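Local structure of toll-like receptor 13 (4Z0C) at residues 231-235 with 236-240; 264-268 with 269-273; 272-275 with 276-280; 284-288 with 289-293. The protein recognises bacterial 23S rRNA through its leucine-rich-repeat ectodomain, the part in this chain, and acts via MYD88 and TRAF6 to activate NF-kappa-B. All coordinates share one frame; numbering follows the deposited sequence.

Contact 1 (231-235 with 236-240). With NAG (2-acetamido-2-deoxy-beta-D-glucopyranose), chain F.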
loop_
_atom_site.group_PDB
_atom_site.type_symbol
_atom_site.label_atom_id
_atom_site.label_comp_id
_atom_site.label_asym_id
_atom_site.label_seq_id
_atom_site.Cartn_x
_atom_site.Cartn_y
_atom_site.Cartn_z
ATOM N N LEU A 231 5.160 1.450 45.661
ATOM C CA LEU A 231 3.771 1.648 46.025
ATOM C C LEU A 231 3.114 2.362 44.853
ATOM O O LEU A 231 3.579 3.401 44.427
ATOM C CB LEU A 231 3.657 2.451 47.338
ATOM C CG LEU A 231 2.245 2.814 47.788
ATOM C CD1 LEU A 231 1.429 1.561 48.002
ATOM C CD2 LEU A 231 2.287 3.671 49.049
ATOM N N ASN A 232 2.062 1.769 44.304
ATOM C CA ASN A 232 1.389 2.331 43.150
ATOM C C ASN A 232 0.030 2.889 43.524
ATOM O O ASN A 232 -0.910 2.140 43.780
ATOM C CB ASN A 232 1.249 1.263 42.054
ATOM C CG ASN A 232 0.978 1.865 40.688
ATOM O OD1 ASN A 232 0.413 2.953 40.582
ATOM N ND2 ASN A 232 1.398 1.161 39.635
ATOM N N LEU A 233 -0.057 4.210 43.566
ATOM C CA LEU A 233 -1.295 4.908 43.898
ATOM C C LEU A 233 -1.792 5.751 42.704
ATOM O O LEU A 233 -2.470 6.769 42.880
ATOM C CB LEU A 233 -1.066 5.810 45.116
ATOM C CG LEU A 233 -0.759 5.141 46.462
ATOM C CD1 LEU A 233 -0.578 6.195 47.525
ATOM C CD2 LEU A 233 -1.795 4.099 46.878
ATOM N N SER A 234 -1.405 5.347 41.501
ATOM C CA SER A 234 -1.800 6.033 40.259
ATOM C C SER A 234 -3.314 6.005 40.034
ATOM O O SER A 234 -3.912 4.929 39.929
ATOM C CB SER A 234 -1.076 5.415 39.054
ATOM O OG SER A 234 -1.402 6.090 37.849
ATOM N N GLY A 235 -3.932 7.183 39.963
ATOM C CA GLY A 235 -5.365 7.273 39.728
ATOM C C GLY A 235 -6.199 6.971 40.960
ATOM O O GLY A 235 -7.423 6.825 40.885
ATOM N N THR A 236 -5.536 6.881 42.104
ATOM C CA THR A 236 -6.223 6.591 43.359
ATOM C C THR A 236 -6.337 7.850 44.195
ATOM O O THR A 236 -5.329 8.497 44.488
ATOM C CB THR A 236 -5.473 5.549 44.174
ATOM O OG1 THR A 236 -5.400 4.331 43.428
ATOM C CG2 THR A 236 -6.187 5.299 45.490
ATOM N N VAL A 237 -7.560 8.199 44.577
ATOM C CA VAL A 237 -7.757 9.402 45.364
ATOM C C VAL A 237 -7.468 9.100 46.831
ATOM O O VAL A 237 -8.286 8.506 47.529
ATOM C CB VAL A 237 -9.181 9.953 45.216
ATOM C CG1 VAL A 237 -9.176 11.469 45.448
ATOM C CG2 VAL A 237 -9.707 9.660 43.830
ATOM N N ILE A 238 -6.306 9.537 47.298
ATOM C CA ILE A 238 -5.866 9.221 48.644
ATOM C C ILE A 238 -5.428 10.477 49.397
ATOM O O ILE A 238 -4.672 11.294 48.877
ATOM C CB ILE A 238 -4.707 8.211 48.603
ATOM C CG1 ILE A 238 -4.230 7.875 50.008
ATOM C CG2 ILE A 238 -3.546 8.742 47.765
ATOM C CD1 ILE A 238 -3.208 6.781 50.016
ATOM N N LYS A 239 -5.942 10.655 50.605
ATOM C CA LYS A 239 -5.514 11.771 51.440
ATOM C C LYS A 239 -4.062 11.530 51.859
ATOM O O LYS A 239 -3.803 10.793 52.807
ATOM C CB LYS A 239 -6.427 11.898 52.667
ATOM C CG LYS A 239 -6.063 13.030 53.617
ATOM C CD LYS A 239 -7.128 13.234 54.691
ATOM C CE LYS A 239 -6.602 14.081 55.851
ATOM N NZ LYS A 239 -7.602 14.203 56.949
ATOM N N LEU A 240 -3.122 12.155 51.159
ATOM C CA LEU A 240 -1.700 11.858 51.347
ATOM C C LEU A 240 -1.124 12.161 52.741
ATOM O O LEU A 240 -0.074 11.621 53.101
ATOM C CB LEU A 240 -0.851 12.536 50.265
ATOM C CG LEU A 240 -0.767 11.743 48.951
ATOM C CD1 LEU A 240 -1.691 12.315 47.876
ATOM C CD2 LEU A 240 0.660 11.637 48.448
HETATM C C1 NAG F . 1.008 1.746 38.368
HETATM C C2 NAG F . 2.188 1.608 37.415
HETATM C C3 NAG F . 1.831 2.060 35.998
HETATM C C4 NAG F . 0.530 1.408 35.565
HETATM C C5 NAG F . -0.513 1.840 36.589
HETATM C C6 NAG F . -1.943 1.496 36.215
HETATM C C7 NAG F . 4.445 1.798 38.133
HETATM C C8 NAG F . 5.609 2.644 38.555
HETATM N N2 NAG F . 3.284 2.400 37.931
HETATM O O3 NAG F . 2.871 1.759 35.100
HETATM O O4 NAG F . 0.210 1.784 34.248
HETATM O O5 NAG F . -0.157 1.190 37.784
HETATM O O6 NAG F . -1.918 0.209 35.643
HETATM O O7 NAG F . 4.555 0.586 37.966
#

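Contact 2 (264-268 with 269-273). With NAG (2-acetamido-2-deoxy-beta-D-glucopyranose), chain O.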
loop_
_atom_site.group_PDB
_atom_site.type_symbol
_atom_site.label_atom_id
_atom_site.label_comp_id
_atom_site.label_asym_id
_atom_site.label_seq_id
_atom_site.Cartn_x
_atom_site.Cartn_y
_atom_site.Cartn_z
ATOM N N GLY A 264 -6.288 17.892 38.688
ATOM C CA GLY A 264 -5.493 19.070 38.978
ATOM C C GLY A 264 -4.225 18.809 39.759
ATOM O O GLY A 264 -3.962 17.690 40.182
ATOM N N HIS A 265 -3.445 19.865 39.954
ATOM C CA HIS A 265 -2.136 19.751 40.585
ATOM C C HIS A 265 -2.245 19.228 42.015
ATOM O O HIS A 265 -3.247 19.459 42.695
ATOM C CB HIS A 265 -1.437 21.115 40.615
ATOM C CG HIS A 265 -1.333 21.782 39.279
ATOM N ND1 HIS A 265 -1.630 21.140 38.095
ATOM C CD2 HIS A 265 -0.978 23.044 38.946
ATOM C CE1 HIS A 265 -1.452 21.976 37.089
ATOM N NE2 HIS A 265 -1.055 23.138 37.576
ATOM N N LEU A 266 -1.215 18.513 42.454
ATOM C CA LEU A 266 -1.106 18.087 43.847
ATOM C C LEU A 266 -0.449 19.212 44.644
ATOM O O LEU A 266 0.326 19.992 44.093
ATOM C CB LEU A 266 -0.273 16.806 43.959
ATOM C CG LEU A 266 -0.830 15.482 43.423
ATOM C CD1 LEU A 266 0.141 14.288 43.660
ATOM C CD2 LEU A 266 -2.205 15.186 44.023
ATOM N N ASP A 267 -0.745 19.278 45.938
ATOM C CA ASP A 267 -0.120 20.247 46.829
ATOM C C ASP A 267 1.321 19.821 47.087
ATOM O O ASP A 267 1.553 18.897 47.858
ATOM C CB ASP A 267 -0.895 20.278 48.153
ATOM C CG ASP A 267 -0.486 21.434 49.056
ATOM O OD1 ASP A 267 0.729 21.738 49.127
ATOM O OD2 ASP A 267 -1.387 22.023 49.712
ATOM N N MET A 268 2.291 20.496 46.470
ATOM C CA MET A 268 3.694 20.088 46.623
ATOM C C MET A 268 4.189 20.095 48.059
ATOM O O MET A 268 5.134 19.381 48.393
ATOM C CB MET A 268 4.638 20.933 45.762
ATOM C CG MET A 268 4.748 20.498 44.318
ATOM S SD MET A 268 5.023 18.729 44.126
ATOM C CE MET A 268 3.349 18.259 43.685
ATOM N N LYS A 269 3.548 20.887 48.912
ATOM C CA LYS A 269 3.944 20.940 50.312
ATOM C C LYS A 269 3.613 19.604 50.976
ATOM O O LYS A 269 4.457 19.013 51.648
ATOM C CB LYS A 269 3.273 22.122 51.020
ATOM C CG LYS A 269 4.078 22.725 52.174
ATOM C CD LYS A 269 3.466 24.054 52.656
ATOM C CE LYS A 269 2.991 24.004 54.104
ATOM N NZ LYS A 269 1.989 25.075 54.407
ATOM N N THR A 270 2.398 19.117 50.756
ATOM C CA THR A 270 2.015 17.801 51.237
ATOM C C THR A 270 2.932 16.721 50.666
ATOM O O THR A 270 3.505 15.918 51.394
ATOM C CB THR A 270 0.602 17.450 50.797
ATOM O OG1 THR A 270 -0.286 18.527 51.127
ATOM C CG2 THR A 270 0.157 16.124 51.461
ATOM N N VAL A 271 3.071 16.727 49.346
ATOM C CA VAL A 271 3.878 15.740 48.645
ATOM C C VAL A 271 5.319 15.718 49.178
ATOM O O VAL A 271 5.848 14.663 49.500
ATOM C CB VAL A 271 3.853 15.978 47.099
ATOM C CG1 VAL A 271 4.727 14.977 46.398
ATOM C CG2 VAL A 271 2.419 15.876 46.563
ATOM N N CYS A 272 5.948 16.879 49.282
ATOM C CA CYS A 272 7.328 16.930 49.743
ATOM C C CYS A 272 7.476 16.484 51.204
ATOM O O CYS A 272 8.495 15.888 51.577
ATOM C CB CYS A 272 7.915 18.326 49.557
ATOM S SG CYS A 272 8.416 18.711 47.873
ATOM N N HIS A 273 6.468 16.765 52.027
ATOM C CA HIS A 273 6.532 16.336 53.431
ATOM C C HIS A 273 6.611 14.815 53.523
ATOM O O HIS A 273 7.309 14.268 54.379
ATOM C CB HIS A 273 5.358 16.868 54.278
ATOM C CG HIS A 273 5.410 16.422 55.706
ATOM N ND1 HIS A 273 6.462 16.732 56.543
ATOM C CD2 HIS A 273 4.573 15.639 56.430
ATOM C CE1 HIS A 273 6.258 16.181 57.726
ATOM N NE2 HIS A 273 5.119 15.511 57.684
HETATM C C1 NAG O . -4.634 22.010 35.176
HETATM C C2 NAG O . -5.963 21.667 34.540
HETATM C C3 NAG O . -6.797 22.923 34.713
HETATM C C4 NAG O . -6.904 23.252 36.218
HETATM C C5 NAG O . -5.612 22.964 37.023
HETATM C C6 NAG O . -5.871 22.703 38.504
HETATM C C7 NAG O . -6.472 20.272 32.604
HETATM C C8 NAG O . -6.001 19.805 31.265
HETATM N N2 NAG O . -5.766 21.242 33.166
HETATM O O3 NAG O . -8.055 22.725 34.109
HETATM O O4 NAG O . -7.254 24.619 36.370
HETATM O O5 NAG O . -4.865 21.854 36.548
HETATM O O6 NAG O . -4.641 22.390 39.122
HETATM O O7 NAG O . -7.468 19.773 33.110
#

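Contact 3 (272-275 with 276-280)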
loop_
_atom_site.group_PDB
_atom_site.type_symbol
_atom_site.label_atom_id
_atom_site.label_comp_id
_atom_site.label_asym_id
_atom_site.label_seq_id
_atom_site.Cartn_x
_atom_site.Cartn_y
_atom_site.Cartn_z
ATOM N N CYS A 272 5.948 16.879 49.282
ATOM C CA CYS A 272 7.328 16.930 49.743
ATOM C C CYS A 272 7.476 16.484 51.204
ATOM O O CYS A 272 8.495 15.888 51.577
ATOM C CB CYS A 272 7.915 18.326 49.557
ATOM S SG CYS A 272 8.416 18.711 47.873
ATOM N N HIS A 273 6.468 16.765 52.027
ATOM C CA HIS A 273 6.532 16.336 53.431
ATOM C C HIS A 273 6.611 14.815 53.523
ATOM O O HIS A 273 7.309 14.268 54.379
ATOM C CB HIS A 273 5.358 16.868 54.278
ATOM C CG HIS A 273 5.410 16.422 55.706
ATOM N ND1 HIS A 273 6.462 16.732 56.543
ATOM C CD2 HIS A 273 4.573 15.639 56.430
ATOM C CE1 HIS A 273 6.258 16.181 57.726
ATOM N NE2 HIS A 273 5.119 15.511 57.684
ATOM N N LEU A 274 5.891 14.145 52.629
ATOM C CA LEU A 274 5.942 12.691 52.525
ATOM C C LEU A 274 7.262 12.233 51.914
ATOM O O LEU A 274 8.057 11.548 52.560
ATOM C CB LEU A 274 4.780 12.180 51.666
ATOM C CG LEU A 274 4.746 10.688 51.336
ATOM C CD1 LEU A 274 4.738 9.851 52.620
ATOM C CD2 LEU A 274 3.547 10.372 50.468
ATOM N N LEU A 275 7.479 12.630 50.662
ATOM C CA LEU A 275 8.600 12.159 49.850
ATOM C C LEU A 275 9.966 12.495 50.457
ATOM O O LEU A 275 10.927 11.729 50.305
ATOM C CB LEU A 275 8.499 12.740 48.433
ATOM C CG LEU A 275 7.845 11.879 47.353
ATOM C CD1 LEU A 275 6.617 11.133 47.869
ATOM C CD2 LEU A 275 7.485 12.743 46.158
ATOM N N GLY A 276 10.052 13.654 51.111
ATOM C CA GLY A 276 11.294 14.111 51.709
ATOM C C GLY A 276 11.820 13.211 52.817
ATOM O O GLY A 276 13.009 13.249 53.145
ATOM N N ASN A 277 10.944 12.389 53.385
ATOM C CA ASN A 277 11.339 11.464 54.453
ATOM C C ASN A 277 11.449 9.999 54.037
ATOM O O ASN A 277 11.404 9.107 54.884
ATOM C CB ASN A 277 10.402 11.599 55.640
ATOM C CG ASN A 277 10.608 12.897 56.390
ATOM O OD1 ASN A 277 11.725 13.222 56.796
ATOM N ND2 ASN A 277 9.540 13.673 56.525
ATOM N N LEU A 278 11.586 9.753 52.736
ATOM C CA LEU A 278 11.778 8.394 52.250
ATOM C C LEU A 278 13.182 8.270 51.668
ATOM O O LEU A 278 13.407 8.589 50.505
ATOM C CB LEU A 278 10.714 8.068 51.207
ATOM C CG LEU A 278 9.290 8.337 51.695
ATOM C CD1 LEU A 278 8.301 8.247 50.548
ATOM C CD2 LEU A 278 8.927 7.367 52.805
ATOM N N PRO A 279 14.136 7.819 52.487
ATOM C CA PRO A 279 15.559 7.905 52.136
ATOM C C PRO A 279 15.989 6.946 51.019
ATOM O O PRO A 279 17.098 7.073 50.493
ATOM C CB PRO A 279 16.268 7.562 53.457
ATOM C CG PRO A 279 15.285 6.696 54.190
ATOM C CD PRO A 279 13.929 7.251 53.834
ATOM N N LYS A 280 15.132 5.999 50.661
ATOM C CA LYS A 280 15.487 5.044 49.621
ATOM C C LYS A 280 14.736 5.331 48.299
ATOM O O LYS A 280 14.938 4.651 47.303
ATOM C CB LYS A 280 15.216 3.620 50.098
ATOM C CG LYS A 280 16.153 3.126 51.196
ATOM C CD LYS A 280 17.574 3.035 50.681
ATOM C CE LYS A 280 18.116 1.616 50.796
ATOM N NZ LYS A 280 19.451 1.480 50.131
#

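Contact 4 (284-288 with 289-293). With NAG (2-acetamido-2-deoxy-beta-D-glucopyranose), chain O.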
loop_
_atom_site.group_PDB
_atom_site.type_symbol
_atom_site.label_atom_id
_atom_site.label_comp_id
_atom_site.label_asym_id
_atom_site.label_seq_id
_atom_site.Cartn_x
_atom_site.Cartn_y
_atom_site.Cartn_z
ATOM N N LEU A 284 10.074 8.180 40.914
ATOM C CA LEU A 284 8.787 8.834 41.107
ATOM C C LEU A 284 8.055 8.989 39.779
ATOM O O LEU A 284 8.516 9.697 38.876
ATOM C CB LEU A 284 8.959 10.197 41.804
ATOM C CG LEU A 284 7.650 10.970 41.968
ATOM C CD1 LEU A 284 6.670 10.190 42.821
ATOM C CD2 LEU A 284 7.883 12.355 42.526
ATOM N N VAL A 285 6.914 8.316 39.673
ATOM C CA VAL A 285 6.037 8.467 38.532
ATOM C C VAL A 285 4.938 9.477 38.883
ATOM O O VAL A 285 4.146 9.281 39.808
ATOM C CB VAL A 285 5.495 7.100 38.064
ATOM C CG1 VAL A 285 4.633 7.251 36.810
ATOM C CG2 VAL A 285 6.670 6.169 37.748
ATOM N N PHE A 286 4.893 10.558 38.117
ATOM C CA PHE A 286 4.223 11.786 38.529
ATOM C C PHE A 286 3.464 12.388 37.334
ATOM O O PHE A 286 3.862 13.409 36.779
ATOM C CB PHE A 286 5.293 12.757 39.045
ATOM C CG PHE A 286 4.853 13.614 40.198
ATOM C CD1 PHE A 286 4.190 13.058 41.282
ATOM C CD2 PHE A 286 5.144 14.977 40.214
ATOM C CE1 PHE A 286 3.791 13.847 42.349
ATOM C CE2 PHE A 286 4.755 15.772 41.274
ATOM C CZ PHE A 286 4.076 15.204 42.343
ATOM N N GLN A 287 2.348 11.750 36.978
ATOM C CA GLN A 287 1.672 11.973 35.704
ATOM C C GLN A 287 0.259 12.552 35.718
ATOM O O GLN A 287 -0.459 12.468 36.708
ATOM C CB GLN A 287 1.602 10.658 34.927
ATOM C CG GLN A 287 2.931 10.081 34.548
ATOM C CD GLN A 287 2.755 8.911 33.605
ATOM O OE1 GLN A 287 1.677 8.315 33.543
ATOM N NE2 GLN A 287 3.786 8.615 32.819
ATOM N N LYS A 288 -0.132 13.100 34.565
ATOM C CA LYS A 288 -1.500 13.554 34.312
ATOM C C LYS A 288 -1.893 14.823 35.072
ATOM O O LYS A 288 -2.851 14.837 35.841
ATOM C CB LYS A 288 -2.538 12.423 34.479
ATOM C CG LYS A 288 -2.457 11.365 33.375
ATOM C CD LYS A 288 -3.601 10.347 33.446
ATOM C CE LYS A 288 -3.277 9.066 32.666
ATOM N NZ LYS A 288 -4.306 7.990 32.838
ATOM N N ASN A 289 -1.140 15.887 34.824
ATOM C CA ASN A 289 -1.531 17.215 35.272
ATOM C C ASN A 289 -1.456 17.310 36.782
ATOM O O ASN A 289 -2.314 17.882 37.461
ATOM C CB ASN A 289 -2.932 17.534 34.763
ATOM C CG ASN A 289 -3.345 18.939 35.031
ATOM O OD1 ASN A 289 -2.538 19.874 34.978
ATOM N ND2 ASN A 289 -4.618 19.098 35.370
ATOM N N VAL A 290 -0.379 16.749 37.291
ATOM C CA VAL A 290 -0.176 16.653 38.711
ATOM C C VAL A 290 0.686 17.852 39.172
ATOM O O VAL A 290 0.658 18.241 40.329
ATOM C CB VAL A 290 0.421 15.247 39.022
ATOM C CG1 VAL A 290 1.779 15.340 39.667
ATOM C CG2 VAL A 290 -0.538 14.451 39.874
ATOM N N THR A 291 1.394 18.479 38.238
ATOM C CA THR A 291 2.289 19.586 38.563
ATOM C C THR A 291 2.520 20.536 37.378
ATOM O O THR A 291 2.108 20.258 36.260
ATOM C CB THR A 291 3.665 19.064 39.027
ATOM O OG1 THR A 291 4.450 20.144 39.553
ATOM C CG2 THR A 291 4.412 18.454 37.855
ATOM N N ASN A 292 3.150 21.673 37.646
ATOM C CA ASN A 292 3.679 22.534 36.601
ATOM C C ASN A 292 5.185 22.732 36.767
ATOM O O ASN A 292 5.795 22.054 37.582
ATOM C CB ASN A 292 2.913 23.867 36.470
ATOM C CG ASN A 292 2.902 24.713 37.751
ATOM O OD1 ASN A 292 3.747 24.573 38.653
ATOM N ND2 ASN A 292 1.946 25.639 37.806
ATOM N N ALA A 293 5.785 23.635 35.994
ATOM C CA ALA A 293 7.242 23.780 36.012
ATOM C C ALA A 293 7.758 24.142 37.387
ATOM O O ALA A 293 8.813 23.659 37.812
ATOM C CB ALA A 293 7.689 24.820 35.022
HETATM C C1 NAG O . -4.634 22.010 35.176
HETATM C C2 NAG O . -5.963 21.667 34.540
HETATM C C3 NAG O . -6.797 22.923 34.713
HETATM C C4 NAG O . -6.904 23.252 36.218
HETATM C C5 NAG O . -5.612 22.964 37.023
HETATM C C6 NAG O . -5.871 22.703 38.504
HETATM C C7 NAG O . -6.472 20.272 32.604
HETATM C C8 NAG O . -6.001 19.805 31.265
HETATM N N2 NAG O . -5.766 21.242 33.166
HETATM O O3 NAG O . -8.055 22.725 34.109
HETATM O O4 NAG O . -7.254 24.619 36.370
HETATM O O5 NAG O . -4.865 21.854 36.548
HETATM O O6 NAG O . -4.641 22.390 39.122
HETATM O O7 NAG O . -7.468 19.773 33.110
#

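Contact 1 (231-235 with 236-240)
Leu233 overlaps Ile238 through the ends of their side chains, which cross at about a right angle. Of the Leu233 side chain, CD1 alone makes this contact. It lies 3.7 Å from Ile238 CD1 and 3.9 Å from Ile238 CG2, so it meets both branches of the isoleucine. The Ile238 chain is fully extended, with CG1 opposite the backbone N (chi1 180°), and this carries CD1 back to the leucine. Met254 of strand 253-255 also packs on Leu233.

This is LRR 9, where the chain leaves the short parallel strand 230-232. A type II beta turn runs from Leu233 to Thr236. Thr236 N donates to Leu233 O at 3.2 Å, from well above the carbonyl plane. Gly235 takes the positive phi of the turn (77°). Thr236 stands at the asparagine position of the LxxLxLxxNxL consensus, and its OG1 bond to Ala209 O resembles a rung of the asparagine ladder.

An Asx turn from Asn232 to Ser234 overlaps the start of the beta turn. Ser234 N donates to Asn232 OD1 at 3.1 Å, in the plane of the side-chain carbonyl. Asn232 ND2 is bonded covalently to NAG C1 (1.4 Å), and Asp255 holds the same sugar by a hydrogen bond. The bond at OD1 should limit rotation of the amide and help to orient the sugar, while Leu233 and Ile238, both buried, pack as apolar partners.

Contact 2 (264-268 with 269-273)
Met268 and Val271 lie side by side and point the same way, one helical turn apart. Met268 bends at chi2 and chi3, and this brings its CE to 3.9 Å from Val271 CG2. The same methyl group of Val271 also meets Leu266 CB at 3.9 Å, but here the side chains cross at about a right angle. Val271 CG2 is thus shared by two apolar neighbours. Phe286 packs on Met268 from the next repeat.

Asp267 sits at the N-cap. Its CG is anti to the backbone N (chi1 -169°), which turns the carboxylate to the helix start. OD1 accepts from Lys269 N at 3.0 Å through its anti lone pair, in a somewhat bent bond (136°). The Asp267 and Lys269 side chains run alongside each other, yet OD1 and NZ stay 6.4 Å apart. Thr270 crosses Asp267 instead, with OG1 3.5 Å from Asp267 CB. That hydroxyl has a weak bond to Glu241.

Backbone bonds begin the helix. Val271 N reaches Asp267 O at 3.0 Å and Cys272 N reaches Met268 O at 2.8 Å. Cys272 is tied by a disulfide to Cys302 of helix 293-302.

At the other end of the segment, His265 N donates to NAG O6, which lies over one face of the histidine ring. ND1 of that ring is weakly bonded to Asn289 O. The whole is a side-chain-capped helix start, here placed on the convex side of a leucine-rich-repeat solenoid.

Contact 3 (272-275 with 276-280)
Gly276, Leu275 and Leu278 bury the most surface where helix 268-275 runs out. Gly276 N donates to Cys272 O at 2.8 Å and so completes the last regular helical bond. Having no side chain, Gly276 can pass close to this carbonyl.

Leu275 opens a type I beta turn that Leu278 closes. The turn leads from the helix into LRR 11 and its strand 283-285. Leu278 N donates to Leu275 O at 3.2 Å, with the nitrogen far above the carbonyl plane. Leu278 has CG beside its own backbone N (chi1 -53°), and the side chain leans back over the helix end. CG comes within 3.5 Å of Leu274 O. CD1 makes looser apolar contacts with Leu275 CD1 at 4.3 Å and Leu274 CG at 4.4 Å. Both helix leucines also rest on Met254 of strand 253-255.

Asn277 adds two bonds on the exposed side. Its N reaches Leu274 O at 3.1 Å. Its ND2 makes a weak, bent bond to His273 O at 3.2 Å. Asn277 O in turn accepts from Gln249, which links the turn to the loop before strand 253-255.

At this helix end the carbonyls of Cys272, Leu274 and Leu275 each have a backbone donor. His273 O has a weak one from the Asn277 amide, and Leu278 adds apolar cover beside them.

Contact 4 (284-288 with 289-293)
Asn289 follows Lys288 with both residues at positive phi, and this folds the chain back so that Val290 meets Phe286. Asn289 is a predicted N-glycosylation site. In the model its ND2 lies 2.9 Å from NAG C1, too far for a covalent bond, and its hydrogen bond to NAG O5 is doubtful. The bond from ND2 to Leu261 O is the firmer one.

Val290 comes next and carries the contact. Its CG1 stands almost on the normal of the Phe286 ring, 3.3 Å from the centroid and 7° off axis. This CH-pi contact is tight, and the valine torsion (chi1 119°) appears strained. Leu284 CD2 sits against the opposite face, nearer the rim, so the ring is held between two aliphatic groups. Val290 CG2 turns instead to Gln287 O, at 3.7 Å.

Thr291 adds a looser touch, with CB 4.1 Å from Phe286 CE2. Its OG1 donates to Asn292 O. Asn292 then caps helix 293-302 through weak bonds from OD1 to Glu294 N and Gly295 N.

Asn313 grips this bend, bonding to Phe286 O and Val290 N. In the LxxLxLxxNxL pattern of LRR 11, Leu284 and Phe286 take leucine positions and Asn289 the asparagine position; its bond to Leu261 O is consistent with the asparagine ladder.

Overall arrangement
The four contacts follow one another through three successive coils of the solenoid. Contact 2 covers the start of helix 268-275 and contact 3 its end; they share Cys272 and His273 in between. Contact 1 packs on this helix from the preceding coil: Leu240 CB lies 3.9 Å from Thr270 CG2, and Leu240 CD2 lies 3.7 Å from Leu274 CD2. Contact 4 packs on it from the next coil, where Leu284 CD2 lies 3.7 Å from Leu275 CD2. Contacts 2 and 4 touch the same NAG, and their centres are 10 Å apart. The bound RNA is far away: nearest atoms are about 18 Å off at contact 4 and about 30 Å at contact 3.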